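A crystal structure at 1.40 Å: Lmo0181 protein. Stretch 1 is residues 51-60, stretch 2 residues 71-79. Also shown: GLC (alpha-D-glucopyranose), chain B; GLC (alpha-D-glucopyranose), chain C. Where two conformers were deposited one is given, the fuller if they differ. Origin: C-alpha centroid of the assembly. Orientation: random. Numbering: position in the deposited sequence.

Stretch 1 51-60: AFNDYFTKLQ
Stretch 2, residues 71-79: AFELNYETF

A helix that takes in Tyr55 to Gln60 and continues later in the chain packs against a strand, 71-75, that runs on directly into a second helix, with Asn75 at its N-cap position. The strand is extended, with Phe72 at phi/psi -154/150. The N-to-C directions of helix and strand lie 124° apart and their axes approach to 10.3 Å, a spacing that leaves room for one layer of side chains. CA atoms pair as Tyr55 with Glu73 (9.5 Å), Leu59 with Phe72 (8.5 Å) and Phe56 with Thr78 (8.3 Å); together the two stretches bury 352 Å².

Ala51, at phi/psi -55/143, leads into the helix, and its O accepts from Asp54 N at 3.1 Å. The CA-to-CB bond of Phe52 (chi1 t, chi2 76°) points sideways, but its ring reaches forward: CE1 comes 3.8 Å from Asn75 ND2, which sits at the ring edge. One face of the same ring lies against the chain C glucose, while CZ is 3.9 Å from C5 of the chain B glucose. Asn53 and Asp54 take no part in the contact.

The CA-to-CB bond of Tyr55 points toward the other stretch, with chi1 t and chi2 85°, carrying its hydroxyl to the backbone. Tyr55 OH donates to Glu73 O at 2.7 Å, and that oxygen lies near the ring plane. Because the acceptor is a carbonyl, this bond engages main chain rather than the Glu73 side chain (chi1 t, chi2 t, chi3 28°), whose CA-to-CB bond points sideways.

Phe56, chi1 m and chi2 -75°, has the most covered surface of the contact. Thr78 (chi1 m) lies over one ring face, its CB 4.1 Å from the Phe56 ring centroid and 22° off the normal, a CH-pi contact. Leu74 (chi1 m, chi2 t) brings CD2 to the edge, 4.0 Å from Phe56 CE1, and Phe56 CZ approaches Asn75 OD1 to 3.3 Å. That oxygen is already engaged: Asn75 (chi1 p, chi2 -3°) caps the second helix, OD1 accepting from Thr78 OG1 at 2.7 Å and, weakly, from Thr78 N at 3.0 Å. The amide nitrogen serves the ligand, Asn75 ND2 donating to O4 of the chain B glucose at 2.9 Å; that O4 in turn donates to Glu77 OE2 at 2.7 Å.

Thr57 and Lys58 are exposed and out of reach. Leu59, one turn after Tyr55 and joined to it by Leu59 N to Tyr55 O at 2.8 Å, is t, p. Its CD2 packs 3.7 Å from Phe72 CD1 and 4.2 Å from Leu74 CD2, while its CD1 lies over a face of the Phe72 ring (chi1 p, chi2 89°). Gln60 stays clear.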

# COMPACT_ATOMS: atom_id res chain seq x y z
N ALA A 51 -12.03 -8.48 1.29
CA ALA A 51 -11.73 -7.09 0.94
C ALA A 51 -10.75 -6.50 1.94
O ALA A 51 -10.82 -6.79 3.12
CB ALA A 51 -13.02 -6.26 0.95
N PHE A 52 -9.84 -5.66 1.45
CA PHE A 52 -8.78 -5.06 2.28
C PHE A 52 -9.33 -4.36 3.50
O PHE A 52 -8.72 -4.44 4.56
CB PHE A 52 -7.93 -4.08 1.43
CG PHE A 52 -6.78 -3.46 2.17
CD1 PHE A 52 -5.63 -4.19 2.43
CD2 PHE A 52 -6.84 -2.14 2.59
CE1 PHE A 52 -4.58 -3.58 3.09
CE2 PHE A 52 -5.79 -1.53 3.25
CZ PHE A 52 -4.66 -2.27 3.50
N ASN A 53 -10.45 -3.67 3.36
CA ASN A 53 -10.98 -2.88 4.47
C ASN A 53 -11.41 -3.71 5.68
O ASN A 53 -11.34 -3.21 6.79
CB ASN A 53 -12.12 -1.97 4.00
CG ASN A 53 -13.41 -2.72 3.77
OD1 ASN A 53 -13.42 -3.84 3.23
ND2 ASN A 53 -14.52 -2.12 4.20
N ASP A 54 -11.79 -4.96 5.44
CA ASP A 54 -12.20 -5.91 6.48
C ASP A 54 -11.23 -7.05 6.74
O ASP A 54 -11.39 -7.84 7.68
CB ASP A 54 -13.55 -6.52 6.07
CG ASP A 54 -14.67 -5.49 6.06
OD1 ASP A 54 -14.58 -4.49 6.81
OD2 ASP A 54 -15.67 -5.69 5.32
N TYR A 55 -10.16 -7.14 5.94
CA TYR A 55 -9.30 -8.31 6.01
C TYR A 55 -8.66 -8.54 7.37
O TYR A 55 -8.65 -9.68 7.85
CB TYR A 55 -8.20 -8.13 4.94
CG TYR A 55 -7.18 -9.26 4.92
CD1 TYR A 55 -7.43 -10.44 4.21
CD2 TYR A 55 -6.03 -9.18 5.70
CE1 TYR A 55 -6.51 -11.49 4.21
CE2 TYR A 55 -5.12 -10.23 5.72
CZ TYR A 55 -5.37 -11.37 4.99
OH TYR A 55 -4.51 -12.44 4.97
N PHE A 56 -8.07 -7.51 7.96
CA PHE A 56 -7.29 -7.75 9.17
C PHE A 56 -8.17 -8.04 10.37
O PHE A 56 -7.78 -8.86 11.20
CB PHE A 56 -6.22 -6.68 9.45
CG PHE A 56 -5.13 -6.66 8.40
CD1 PHE A 56 -4.16 -7.66 8.36
CD2 PHE A 56 -5.16 -5.71 7.41
CE1 PHE A 56 -3.22 -7.67 7.35
CE2 PHE A 56 -4.21 -5.71 6.40
CZ PHE A 56 -3.25 -6.69 6.39
N THR A 57 -9.33 -7.39 10.44
CA THR A 57 -10.28 -7.67 11.50
C THR A 57 -10.76 -9.12 11.39
O THR A 57 -10.84 -9.84 12.38
CB THR A 57 -11.49 -6.74 11.41
OG1 THR A 57 -11.05 -5.38 11.33
CG2 THR A 57 -12.37 -6.89 12.64
N LYS A 58 -11.07 -9.53 10.17
CA LYS A 58 -11.57 -10.87 9.91
C LYS A 58 -10.50 -11.93 10.20
O LYS A 58 -10.75 -12.95 10.84
CB LYS A 58 -12.15 -10.99 8.49
CG LYS A 58 -13.44 -10.22 8.28
CD LYS A 58 -14.59 -10.92 8.97
CE LYS A 58 -15.95 -10.50 8.44
NZ LYS A 58 -17.01 -10.54 9.47
N LEU A 59 -9.28 -11.66 9.76
CA LEU A 59 -8.18 -12.60 9.94
C LEU A 59 -7.91 -12.84 11.42
O LEU A 59 -7.79 -13.99 11.86
CB LEU A 59 -6.95 -12.07 9.21
CG LEU A 59 -5.72 -12.98 9.38
CD1 LEU A 59 -5.90 -14.41 8.89
CD2 LEU A 59 -4.58 -12.32 8.65
N GLN A 60 -7.87 -11.75 12.17
CA GLN A 60 -7.59 -11.83 13.61
C GLN A 60 -8.68 -12.65 14.30
O GLN A 60 -8.36 -13.48 15.15
CB GLN A 60 -7.41 -10.41 14.21
CG GLN A 60 -6.84 -10.34 15.62
CD GLN A 60 -7.80 -10.73 16.72
OE1 GLN A 60 -8.98 -10.37 16.66
NE2 GLN A 60 -7.32 -11.46 17.73
N ALA A 71 -1.87 -20.60 5.51
CA ALA A 71 -1.03 -19.55 4.97
C ALA A 71 -1.91 -18.31 4.88
O ALA A 71 -3.09 -18.42 4.56
CB ALA A 71 -0.49 -19.93 3.62
N PHE A 72 -1.35 -17.12 5.12
CA PHE A 72 -2.14 -15.91 4.99
C PHE A 72 -1.27 -14.72 4.67
O PHE A 72 -0.12 -14.64 5.06
CB PHE A 72 -3.01 -15.66 6.23
CG PHE A 72 -2.30 -15.72 7.55
CD1 PHE A 72 -1.70 -14.62 8.10
CD2 PHE A 72 -2.24 -16.93 8.25
CE1 PHE A 72 -1.08 -14.70 9.33
CE2 PHE A 72 -1.62 -17.00 9.49
CZ PHE A 72 -1.05 -15.87 10.04
N GLU A 73 -1.89 -13.80 3.95
CA GLU A 73 -1.24 -12.58 3.50
C GLU A 73 -1.17 -11.56 4.63
O GLU A 73 -2.10 -11.40 5.41
CB GLU A 73 -2.00 -12.01 2.33
CG GLU A 73 -1.15 -11.17 1.43
CD GLU A 73 -1.85 -10.73 0.18
OE1 GLU A 73 -3.10 -10.59 0.20
OE2 GLU A 73 -1.16 -10.47 -0.83
N LEU A 74 -0.06 -10.83 4.67
CA LEU A 74 0.14 -9.69 5.60
C LEU A 74 0.79 -8.60 4.82
O LEU A 74 1.51 -8.84 3.89
CB LEU A 74 1.04 -10.03 6.78
CG LEU A 74 0.44 -11.07 7.73
CD1 LEU A 74 1.51 -11.49 8.73
CD2 LEU A 74 -0.79 -10.60 8.44
N ASN A 75 0.46 -7.38 5.21
CA ASN A 75 1.15 -6.20 4.69
C ASN A 75 2.28 -5.80 5.63
O ASN A 75 2.39 -6.24 6.77
CB ASN A 75 0.16 -5.07 4.34
CG ASN A 75 -0.59 -4.53 5.51
OD1 ASN A 75 -0.46 -5.00 6.61
ND2 ASN A 75 -1.42 -3.55 5.23
N TYR A 76 3.13 -4.91 5.13
CA TYR A 76 4.28 -4.43 5.87
C TYR A 76 3.81 -3.85 7.19
O TYR A 76 4.38 -4.15 8.24
CB TYR A 76 4.98 -3.38 5.01
CG TYR A 76 6.43 -3.03 5.34
CD1 TYR A 76 6.94 -2.95 6.64
CD2 TYR A 76 7.29 -2.70 4.32
CE1 TYR A 76 8.25 -2.61 6.86
CE2 TYR A 76 8.62 -2.38 4.53
CZ TYR A 76 9.08 -2.32 5.82
OH TYR A 76 10.39 -1.98 6.06
N GLU A 77 2.76 -3.04 7.14
CA GLU A 77 2.45 -2.28 8.34
C GLU A 77 1.67 -3.08 9.37
O GLU A 77 1.59 -2.60 10.49
CB GLU A 77 1.81 -0.93 7.98
CG GLU A 77 0.52 -0.98 7.17
CD GLU A 77 0.69 -1.06 5.65
OE1 GLU A 77 1.59 -1.76 5.14
OE2 GLU A 77 -0.13 -0.43 4.93
N THR A 78 1.12 -4.25 9.06
CA THR A 78 0.47 -5.09 10.10
C THR A 78 1.37 -6.22 10.55
O THR A 78 1.10 -6.88 11.55
CB THR A 78 -0.86 -5.66 9.60
OG1 THR A 78 -1.62 -4.61 9.00
CG2 THR A 78 -1.72 -6.25 10.69
N PHE A 79 2.45 -6.47 9.81
CA PHE A 79 3.32 -7.59 10.16
C PHE A 79 3.74 -7.62 11.64
O PHE A 79 3.63 -8.69 12.25
CB PHE A 79 4.57 -7.62 9.26
CG PHE A 79 5.63 -8.57 9.70
CD1 PHE A 79 5.46 -9.91 9.48
CD2 PHE A 79 6.74 -8.13 10.38
CE1 PHE A 79 6.44 -10.79 9.91
CE2 PHE A 79 7.72 -8.99 10.79
CZ PHE A 79 7.57 -10.35 10.57
C1 GLC B . -1.93 -2.05 -1.04
C2 GLC B . -0.72 -2.92 -0.81
C3 GLC B . -0.52 -3.16 0.68
C4 GLC B . -0.52 -1.85 1.44
C5 GLC B . -1.80 -1.07 1.15
C6 GLC B . -1.81 0.32 1.78
O2 GLC B . -0.90 -4.16 -1.52
O3 GLC B . 0.74 -3.81 0.85
O4 GLC B . -0.52 -2.15 2.84
O5 GLC B . -1.90 -0.85 -0.28
O6 GLC B . -3.00 0.95 1.24
C1 GLC C . -6.60 -1.60 -1.41
C2 GLC C . -5.26 -1.71 -0.71
C3 GLC C . -4.25 -2.52 -1.52
C4 GLC C . -4.85 -3.88 -1.81
C5 GLC C . -6.15 -3.66 -2.61
C6 GLC C . -6.81 -4.96 -3.03
O2 GLC C . -4.76 -0.40 -0.46
O3 GLC C . -3.10 -2.79 -0.72
O4 GLC C . -3.92 -4.71 -2.50
O5 GLC C . -7.05 -2.90 -1.79
O6 GLC C . -7.33 -5.58 -1.85